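Local coordinates for uncharacterized protein (Parabacteroides merdae, PDB 4R7F) that is of unknown function, is built in part from immunoglobulin-like beta-sandwich domains, and carries a segment related to the first domain of type 9 secretion system plug proteins, at residues A[41-46]-A[51-56]; A[170-175]-A[378-383]. One frame throughout, in Å; residues are numbered along the deposited sequence.

Contact 1 (A[41-46]-A[51-56])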
ATOM      1  N   ILE A  41      -5.046 -17.668 -15.397  1.00 38.52           N
ATOM      2  CA  ILE A  41      -4.949 -18.947 -14.757  1.00 32.22           C
ATOM      3  C   ILE A  41      -3.702 -19.618 -15.286  1.00 30.39           C
ATOM      4  O   ILE A  41      -3.585 -19.893 -16.450  1.00 36.25           O
ATOM      5  CB  ILE A  41      -6.178 -19.812 -15.037  1.00 33.22           C
ATOM      6  CG1 ILE A  41      -7.374 -19.250 -14.278  1.00 36.12           C
ATOM      7  CG2 ILE A  41      -5.900 -21.242 -14.618  1.00 35.21           C
ATOM      8  CD1 ILE A  41      -8.691 -19.459 -14.965  1.00 39.30           C
ATOM      9  N   ASN A  42      -2.774 -19.880 -14.392  1.00 37.71           N
ATOM     10  CA  ASN A  42      -1.492 -20.454 -14.717  1.00 36.04           C
ATOM     11  C   ASN A  42      -1.222 -21.737 -13.877  1.00 35.11           C
ATOM     12  O   ASN A  42      -1.459 -21.789 -12.662  1.00 35.16           O
ATOM     13  CB  ASN A  42      -0.442 -19.395 -14.437  1.00 39.04           C
ATOM     14  CG  ASN A  42       0.865 -19.682 -15.127  1.00 51.04           C
ATOM     15  OD1 ASN A  42       1.552 -20.660 -14.827  1.00 40.90           O
ATOM     16  ND2 ASN A  42       1.202 -18.846 -16.078  1.00 46.35           N
ATOM     17  N   PHE A  43      -0.705 -22.769 -14.515  1.00 36.40           N
ATOM     18  CA  PHE A  43      -0.484 -24.015 -13.841  1.00 32.32           C
ATOM     19  C   PHE A  43       0.470 -24.866 -14.622  1.00 40.82           C
ATOM     20  O   PHE A  43       0.643 -24.636 -15.807  1.00 36.84           O
ATOM     21  CB  PHE A  43      -1.819 -24.757 -13.650  1.00 34.60           C
ATOM     22  CG  PHE A  43      -2.452 -25.246 -14.914  1.00 34.29           C
ATOM     23  CD1 PHE A  43      -3.311 -24.439 -15.621  1.00 45.95           C
ATOM     24  CD2 PHE A  43      -2.215 -26.531 -15.378  1.00 41.87           C
ATOM     25  CE1 PHE A  43      -3.928 -24.899 -16.786  1.00 52.61           C
ATOM     26  CE2 PHE A  43      -2.823 -27.000 -16.545  1.00 40.85           C
ATOM     27  CZ  PHE A  43      -3.689 -26.184 -17.248  1.00 39.29           C
ATOM     28  N   ASP A  44       1.077 -25.849 -13.958  1.00 35.95           N
ATOM     29  CA  ASP A  44       1.929 -26.807 -14.624  1.00 32.40           C
ATOM     30  C   ASP A  44       1.262 -28.173 -14.656  1.00 33.55           C
ATOM     31  O   ASP A  44       0.602 -28.558 -13.718  1.00 38.01           O
ATOM     32  CB  ASP A  44       3.258 -26.941 -13.900  1.00 36.26           C
ATOM     33  CG  ASP A  44       4.115 -25.715 -14.000  1.00 39.65           C
ATOM     34  OD1 ASP A  44       3.960 -24.919 -14.949  1.00 39.56           O
ATOM     35  OD2 ASP A  44       4.956 -25.553 -13.096  1.00 38.36           O
ATOM     36  N   GLY A  45       1.457 -28.912 -15.742  1.00 38.04           N
ATOM     37  CA  GLY A  45       1.222 -30.360 -15.754  1.00 36.78           C
ATOM     38  C   GLY A  45       2.550 -31.127 -15.724  1.00 40.19           C
ATOM     39  O   GLY A  45       3.429 -30.911 -16.568  1.00 41.36           O
ATOM     40  N   LEU A  46       2.724 -32.022 -14.755  1.00 42.38           N
ATOM     41  CA  LEU A  46       3.995 -32.765 -14.633  1.00 38.92           C
ATOM     42  C   LEU A  46       4.023 -33.993 -15.561  1.00 53.23           C
ATOM     43  O   LEU A  46       2.972 -34.548 -15.901  1.00 37.31           O
ATOM     44  CB  LEU A  46       4.223 -33.210 -13.187  1.00 46.63           C
ATOM     45  CG  LEU A  46       4.285 -32.148 -12.079  1.00 53.52           C
ATOM     46  CD1 LEU A  46       5.184 -32.637 -10.968  1.00 62.61           C
ATOM     47  CD2 LEU A  46       4.784 -30.794 -12.527  1.00 48.16           C
ATOM     48  N   THR A  51      -0.529 -32.748 -23.097  1.00 88.48           N
ATOM     49  CA  THR A  51      -1.838 -33.253 -22.763  1.00 66.80           C
ATOM     50  C   THR A  51      -2.821 -32.178 -23.184  1.00 64.93           C
ATOM     51  O   THR A  51      -2.517 -30.988 -23.079  1.00 81.38           O
ATOM     52  CB  THR A  51      -1.906 -33.474 -21.246  1.00 69.99           C
ATOM     53  OG1 THR A  51      -0.935 -34.453 -20.873  1.00 65.80           O
ATOM     54  CG2 THR A  51      -3.289 -33.921 -20.790  1.00 62.82           C
ATOM     55  N   ARG A  52      -3.986 -32.586 -23.674  1.00 69.28           N
ATOM     56  CA  ARG A  52      -5.015 -31.634 -24.107  1.00 79.42           C
ATOM     57  C   ARG A  52      -5.937 -31.336 -22.938  1.00 59.38           C
ATOM     58  O   ARG A  52      -6.680 -32.216 -22.506  1.00 55.88           O
ATOM     59  CB  ARG A  52      -5.849 -32.206 -25.265  1.00 89.50           C
ATOM     60  CG  ARG A  52      -5.092 -32.405 -26.568  1.00110.72           C
ATOM     61  CD  ARG A  52      -4.934 -31.106 -27.348  1.00124.52           C
ATOM     62  NE  ARG A  52      -6.084 -30.849 -28.215  1.00126.80           N
ATOM     63  CZ  ARG A  52      -6.143 -29.891 -29.139  1.00114.16           C
ATOM     64  NH1 ARG A  52      -5.118 -29.066 -29.340  1.00117.84           N
ATOM     65  NH2 ARG A  52      -7.244 -29.751 -29.868  1.00 95.96           N
ATOM     66  N   TYR A  53      -5.882 -30.112 -22.411  1.00 59.00           N
ATOM     67  CA  TYR A  53      -6.835 -29.719 -21.379  1.00 53.39           C
ATOM     68  C   TYR A  53      -7.857 -28.752 -21.941  1.00 56.02           C
ATOM     69  O   TYR A  53      -7.526 -27.883 -22.747  1.00 51.60           O
ATOM     70  CB  TYR A  53      -6.154 -29.044 -20.189  1.00 51.06           C
ATOM     71  CG  TYR A  53      -5.090 -29.849 -19.492  1.00 41.91           C
ATOM     72  CD1 TYR A  53      -5.414 -30.949 -18.708  1.00 48.27           C
ATOM     73  CD2 TYR A  53      -3.748 -29.456 -19.547  1.00 46.63           C
ATOM     74  CE1 TYR A  53      -4.422 -31.672 -18.032  1.00 42.94           C
ATOM     75  CE2 TYR A  53      -2.754 -30.164 -18.869  1.00 40.11           C
ATOM     76  CZ  TYR A  53      -3.092 -31.276 -18.131  1.00 40.69           C
ATOM     77  OH  TYR A  53      -2.086 -31.977 -17.503  1.00 54.60           O
ATOM     78  N   ALA A  54      -9.095 -28.908 -21.485  1.00 51.00           N
ATOM     79  CA  ALA A  54     -10.188 -28.026 -21.832  1.00 52.72           C
ATOM     80  C   ALA A  54     -10.910 -27.522 -20.555  1.00 45.57           C
ATOM     81  O   ALA A  54     -10.807 -28.128 -19.499  1.00 38.37           O
ATOM     82  CB  ALA A  54     -11.161 -28.783 -22.730  1.00 51.32           C
ATOM     83  N   TYR A  55     -11.666 -26.434 -20.653  1.00 51.51           N
ATOM     84  CA  TYR A  55     -12.351 -25.887 -19.462  1.00 44.45           C
ATOM     85  C   TYR A  55     -13.831 -25.568 -19.658  1.00 43.92           C
ATOM     86  O   TYR A  55     -14.271 -25.346 -20.773  1.00 39.50           O
ATOM     87  CB  TYR A  55     -11.629 -24.630 -18.976  1.00 38.65           C
ATOM     88  CG  TYR A  55     -11.653 -23.482 -19.948  1.00 41.20           C
ATOM     89  CD1 TYR A  55     -10.735 -23.423 -20.988  1.00 47.13           C
ATOM     90  CD2 TYR A  55     -12.565 -22.440 -19.819  1.00 40.39           C
ATOM     91  CE1 TYR A  55     -10.731 -22.376 -21.887  1.00 43.47           C
ATOM     92  CE2 TYR A  55     -12.561 -21.374 -20.716  1.00 43.96           C
ATOM     93  CZ  TYR A  55     -11.641 -21.357 -21.757  1.00 46.79           C
ATOM     94  OH  TYR A  55     -11.601 -20.339 -22.682  1.00 46.50           O
ATOM     95  N   ASN A  56     -14.574 -25.579 -18.545  1.00 41.25           N
ATOM     96  CA  ASN A  56     -15.929 -25.055 -18.457  1.00 43.84           C
ATOM     97  C   ASN A  56     -16.018 -23.850 -17.523  1.00 46.02           C
ATOM     98  O   ASN A  56     -15.350 -23.802 -16.483  1.00 39.70           O
ATOM     99  CB  ASN A  56     -16.896 -26.093 -17.881  1.00 49.94           C
ATOM    100  CG  ASN A  56     -16.900 -27.380 -18.647  1.00 55.02           C
ATOM    101  OD1 ASN A  56     -16.809 -27.416 -19.875  1.00 60.57           O
ATOM    102  ND2 ASN A  56     -17.027 -28.456 -17.917  1.00 61.61           N
TER
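Phe43 and Tyr53 form an offset edge-to-face aromatic pair in the buried interior of the N-terminal domain, joining two strands that belong to different sheets. Strand 39-46 lies in the four-stranded antiparallel sheet with 14-21 and 96-103, whereas strand 53-60 pairs with 114-122 in the other sheet; the backbones stay well apart, Gly45 CA and Thr51 CA being 8.2 Å from each other, and the contact is made chiefly by the rings of Phe43 and Tyr53. The ring centroids are 5.7 Å apart with planes at 71°, and the Phe43 rim is directed at the Tyr53 face. Phe43 CE2 touches Tyr53 CE2 at 3.9 Å, while Phe43 CZ comes within 4.0 Å of Tyr53 CD2, which lies in the plane of the phenylalanine ring. The Phe43 side chain leaves its strand toward 51-56, and with CG between the backbone N and the carbonyl carbon (chi1 68°) the ring edge meets Tyr53. Beyond it, Tyr53 OH reaches the backbone at Gly45 CA, 4.1 Å away, where a side-chain carbon would collide with the hydroxyl. Within its own segment, Tyr53 has Thr51 CG2 over one face, 3.7 Å above the ring plane and toward the rim. Tyr99 stacks on Phe43 and meets Tyr53 edge-to-face, and Phe131 adds another edge-to-face partner for Phe43. Such interlocked aromatic packing between facing sheets is consistent with the core of an immunoglobulin-like beta-sandwich.

Contact 2 (A[170-175]-A[378-383])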
ATOM      1  N   LYS A 170     -24.858   6.643  -3.992  1.00 28.99           N
ATOM      2  CA  LYS A 170     -25.635   7.753  -4.542  1.00 29.07           C
ATOM      3  C   LYS A 170     -26.069   7.471  -5.993  1.00 29.73           C
ATOM      4  O   LYS A 170     -27.188   7.782  -6.374  1.00 30.23           O
ATOM      5  CB  LYS A 170     -24.833   9.069  -4.482  1.00 32.18           C
ATOM      6  CG  LYS A 170     -25.609  10.255  -5.060  1.00 36.71           C
ATOM      7  CD  LYS A 170     -24.971  11.630  -4.825  1.00 50.18           C
ATOM      8  CE  LYS A 170     -23.607  11.782  -5.503  1.00 68.27           C
ATOM      9  NZ  LYS A 170     -23.508  11.559  -6.981  1.00 68.93           N
ATOM     10  N   ASN A 171     -25.172   6.882  -6.779  1.00 25.16           N
ATOM     11  CA  ASN A 171     -25.438   6.577  -8.159  1.00 31.05           C
ATOM     12  C   ASN A 171     -25.928   5.158  -8.396  1.00 30.45           C
ATOM     13  O   ASN A 171     -26.092   4.767  -9.530  1.00 33.39           O
ATOM     14  CB  ASN A 171     -24.197   6.877  -9.001  1.00 33.70           C
ATOM     15  CG  ASN A 171     -23.852   8.364  -9.008  1.00 45.03           C
ATOM     16  OD1 ASN A 171     -24.712   9.199  -8.744  1.00 38.87           O
ATOM     17  ND2 ASN A 171     -22.596   8.699  -9.300  1.00 69.50           N
ATOM     18  N   PHE A 172     -26.209   4.401  -7.335  1.00 28.66           N
ATOM     19  CA  PHE A 172     -26.841   3.091  -7.507  1.00 30.41           C
ATOM     20  C   PHE A 172     -27.776   2.837  -6.330  1.00 30.96           C
ATOM     21  O   PHE A 172     -27.494   2.013  -5.477  1.00 25.82           O
ATOM     22  CB  PHE A 172     -25.791   1.983  -7.657  1.00 32.81           C
ATOM     23  CG  PHE A 172     -26.345   0.691  -8.180  1.00 38.10           C
ATOM     24  CD1 PHE A 172     -26.567   0.519  -9.544  1.00 35.75           C
ATOM     25  CD2 PHE A 172     -26.679  -0.352  -7.305  1.00 35.50           C
ATOM     26  CE1 PHE A 172     -27.093  -0.668 -10.033  1.00 33.58           C
ATOM     27  CE2 PHE A 172     -27.200  -1.539  -7.797  1.00 31.84           C
ATOM     28  CZ  PHE A 172     -27.411  -1.698  -9.157  1.00 32.79           C
ATOM     29  N   PRO A 173     -28.885   3.588  -6.268  1.00 31.37           N
ATOM     30  CA  PRO A 173     -29.725   3.504  -5.087  1.00 33.33           C
ATOM     31  C   PRO A 173     -30.232   2.089  -4.912  1.00 36.55           C
ATOM     32  O   PRO A 173     -30.454   1.393  -5.904  1.00 25.79           O
ATOM     33  CB  PRO A 173     -30.852   4.486  -5.393  1.00 32.24           C
ATOM     34  CG  PRO A 173     -30.233   5.483  -6.336  1.00 31.01           C
ATOM     35  CD  PRO A 173     -29.368   4.621  -7.202  1.00 34.34           C
ATOM     36  N   ILE A 174     -30.303   1.650  -3.659  1.00 31.08           N
ATOM     37  CA  ILE A 174     -30.817   0.321  -3.306  1.00 30.42           C
ATOM     38  C   ILE A 174     -31.837   0.475  -2.184  1.00 27.58           C
ATOM     39  O   ILE A 174     -31.495   0.883  -1.072  1.00 28.58           O
ATOM     40  CB  ILE A 174     -29.692  -0.611  -2.824  1.00 34.93           C
ATOM     41  CG1 ILE A 174     -28.702  -0.882  -3.939  1.00 37.84           C
ATOM     42  CG2 ILE A 174     -30.246  -1.937  -2.355  1.00 35.88           C
ATOM     43  CD1 ILE A 174     -27.336  -1.277  -3.416  1.00 40.23           C
ATOM     44  N   THR A 175     -33.092   0.164  -2.475  1.00 28.07           N
ATOM     45  CA  THR A 175     -34.175   0.423  -1.530  1.00 31.80           C
ATOM     46  C   THR A 175     -34.046  -0.338  -0.201  1.00 32.90           C
ATOM     47  O   THR A 175     -34.147   0.282   0.841  1.00 27.96           O
ATOM     48  CB  THR A 175     -35.544   0.151  -2.162  1.00 27.15           C
ATOM     49  OG1 THR A 175     -35.584   0.743  -3.469  1.00 38.36           O
ATOM     50  CG2 THR A 175     -36.631   0.748  -1.311  1.00 31.33           C
ATOM     51  N   VAL A 378     -19.300  -6.998  -2.345  1.00 27.70           N
ATOM     52  CA  VAL A 378     -20.659  -6.589  -2.181  1.00 29.64           C
ATOM     53  C   VAL A 378     -21.474  -7.133  -3.356  1.00 29.34           C
ATOM     54  O   VAL A 378     -21.301  -6.685  -4.459  1.00 30.34           O
ATOM     55  CB  VAL A 378     -20.751  -5.054  -2.161  1.00 27.61           C
ATOM     56  CG1 VAL A 378     -22.210  -4.621  -2.067  1.00 32.74           C
ATOM     57  CG2 VAL A 378     -19.941  -4.478  -1.007  1.00 31.81           C
ATOM     58  N   TYR A 379     -22.365  -8.077  -3.077  1.00 28.39           N
ATOM     59  CA  TYR A 379     -23.214  -8.720  -4.047  1.00 28.23           C
ATOM     60  C   TYR A 379     -24.643  -8.203  -3.902  1.00 31.11           C
ATOM     61  O   TYR A 379     -25.082  -7.853  -2.802  1.00 27.14           O
ATOM     62  CB  TYR A 379     -23.226 -10.229  -3.810  1.00 32.15           C
ATOM     63  CG  TYR A 379     -21.902 -10.871  -3.996  1.00 26.47           C
ATOM     64  CD1 TYR A 379     -21.499 -11.327  -5.231  1.00 28.44           C
ATOM     65  CD2 TYR A 379     -21.022 -10.982  -2.953  1.00 27.16           C
ATOM     66  CE1 TYR A 379     -20.265 -11.934  -5.404  1.00 30.02           C
ATOM     67  CE2 TYR A 379     -19.782 -11.546  -3.123  1.00 25.02           C
ATOM     68  CZ  TYR A 379     -19.409 -12.038  -4.337  1.00 30.80           C
ATOM     69  OH  TYR A 379     -18.140 -12.588  -4.490  1.00 29.13           O
ATOM     70  N   TYR A 380     -25.377  -8.157  -5.012  1.00 28.09           N
ATOM     71  CA  TYR A 380     -26.668  -7.467  -5.018  1.00 31.66           C
ATOM     72  C   TYR A 380     -27.670  -8.375  -5.637  1.00 31.94           C
ATOM     73  O   TYR A 380     -27.447  -8.854  -6.762  1.00 34.78           O
ATOM     74  CB  TYR A 380     -26.599  -6.190  -5.854  1.00 29.68           C
ATOM     75  CG  TYR A 380     -27.931  -5.513  -6.185  1.00 29.07           C
ATOM     76  CD1 TYR A 380     -28.774  -5.068  -5.172  1.00 37.64           C
ATOM     77  CD2 TYR A 380     -28.279  -5.189  -7.496  1.00 28.65           C
ATOM     78  CE1 TYR A 380     -29.955  -4.375  -5.453  1.00 37.82           C
ATOM     79  CE2 TYR A 380     -29.474  -4.503  -7.796  1.00 28.72           C
ATOM     80  CZ  TYR A 380     -30.311  -4.109  -6.762  1.00 34.16           C
ATOM     81  OH  TYR A 380     -31.497  -3.441  -6.982  1.00 35.12           O
ATOM     82  N   ARG A 381     -28.767  -8.609  -4.908  1.00 37.69           N
ATOM     83  CA  ARG A 381     -29.874  -9.402  -5.435  1.00 36.66           C
ATOM     84  C   ARG A 381     -31.257  -8.999  -4.971  1.00 35.42           C
ATOM     85  O   ARG A 381     -31.756  -9.473  -3.944  1.00 36.59           O
ATOM     86  CB  ARG A 381     -29.663 -10.852  -5.143  1.00 35.53           C
ATOM     87  CG  ARG A 381     -30.611 -11.690  -5.954  1.00 42.96           C
ATOM     88  CD  ARG A 381     -30.098 -13.073  -6.051  1.00 47.14           C
ATOM     89  NE  ARG A 381     -31.133 -13.941  -6.533  1.00 51.30           N
ATOM     90  CZ  ARG A 381     -31.012 -15.259  -6.565  1.00 52.00           C
ATOM     91  NH1 ARG A 381     -29.881 -15.847  -6.173  1.00 42.31           N
ATOM     92  NH2 ARG A 381     -32.020 -15.981  -7.010  1.00 47.46           N
ATOM     93  N   PRO A 382     -31.903  -8.134  -5.748  1.00 34.44           N
ATOM     94  CA  PRO A 382     -33.263  -7.689  -5.400  1.00 42.87           C
ATOM     95  C   PRO A 382     -34.281  -8.794  -5.686  1.00 38.17           C
ATOM     96  O   PRO A 382     -33.950  -9.726  -6.410  1.00 28.30           O
ATOM     97  CB  PRO A 382     -33.480  -6.502  -6.343  1.00 45.53           C
ATOM     98  CG  PRO A 382     -32.703  -6.868  -7.578  1.00 39.51           C
ATOM     99  CD  PRO A 382     -31.500  -7.693  -7.095  1.00 37.77           C
HETATM  100  N   MSE A 383     -35.480  -8.698  -5.107  1.00 51.82           N
HETATM  101  CA  MSE A 383     -36.497  -9.745  -5.301  0.50 54.22           C
HETATM  102  C   MSE A 383     -36.725  -9.950  -6.785  1.00 46.65           C
HETATM  103  O   MSE A 383     -36.697  -9.027  -7.594  1.00 50.42           O
HETATM  104  CB  MSE A 383     -37.785  -9.500  -4.493  0.50 67.43           C
HETATM  105  CG  MSE A 383     -37.820 -10.334  -3.196  0.50 65.93           C
HETATM  106 SE   MSE A 383     -37.943 -12.280  -3.558  0.38 84.35          SE
HETATM  107  CE  MSE A 383     -39.511 -12.323  -4.759  0.50 83.10           C
TER
HETATM  108  O   HOH W   1     -33.128  -1.799  -5.199  1.00 31.10           O
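Tyr380 OH is 2.9 Å from a water that lies at the edge of the tyrosine ring, in its plane, and that water also accepts a weak hydrogen bond from Thr175 N, giving a tenuous polar bridge between the segments. The contact sets the loop after strand 160-168 against the end of strand 373-380, the central strand of a three-stranded antiparallel sheet between 181-187 and 389-397. Its main component is a T-shaped (edge-to-face) pair: the Phe172 edge meets the Tyr380 face with centroids 5.3 Å apart and planes at 82°. Phe172 CE2 and CZ both approach Tyr380 CE2 to 3.7 Å, toward the rim of that face. The tyrosine CG is anti to its main-chain nitrogen (chi1 168°), extending the ring from the strand to the loop. Farther round the ring and on the same side of its plane as Phe172, Ile174 CG1 and CG2 each lie 4.0 Å from Tyr380 CE1, so two branches of one residue pack on a single ring carbon. Replacing Tyr380 with an alanine would probably leave the Phe172 edge and Ile174 branches without their shared partner and break the water bridge. The second subunit approaches the start of the loop, where its Tyr212 OH hydrogen-bonds Lys170 N. Across the tyrosine from Phe172, Pro382 CD rests over the ring centre, 3.7 Å above its plane.

From the N terminus, the chain passes three earlier strands before strand 39-46 and, after only four intervening residues, enters 51-56; contact 1 thus closes a short, local connection between facing sheets of the N-terminal domain. Contact 2 opens later, at 170-175, and closes only at 378-383, after 202 residues that include much of the remaining strand structure. The two are therefore in series, neither nested nor crossed. Contact 2 ties the loop between strand 160-168 and helix 177-180 to a late strand near the C terminus. With centres 37 Å apart and nearest atoms about 16 Å apart, the contacts do not touch each other.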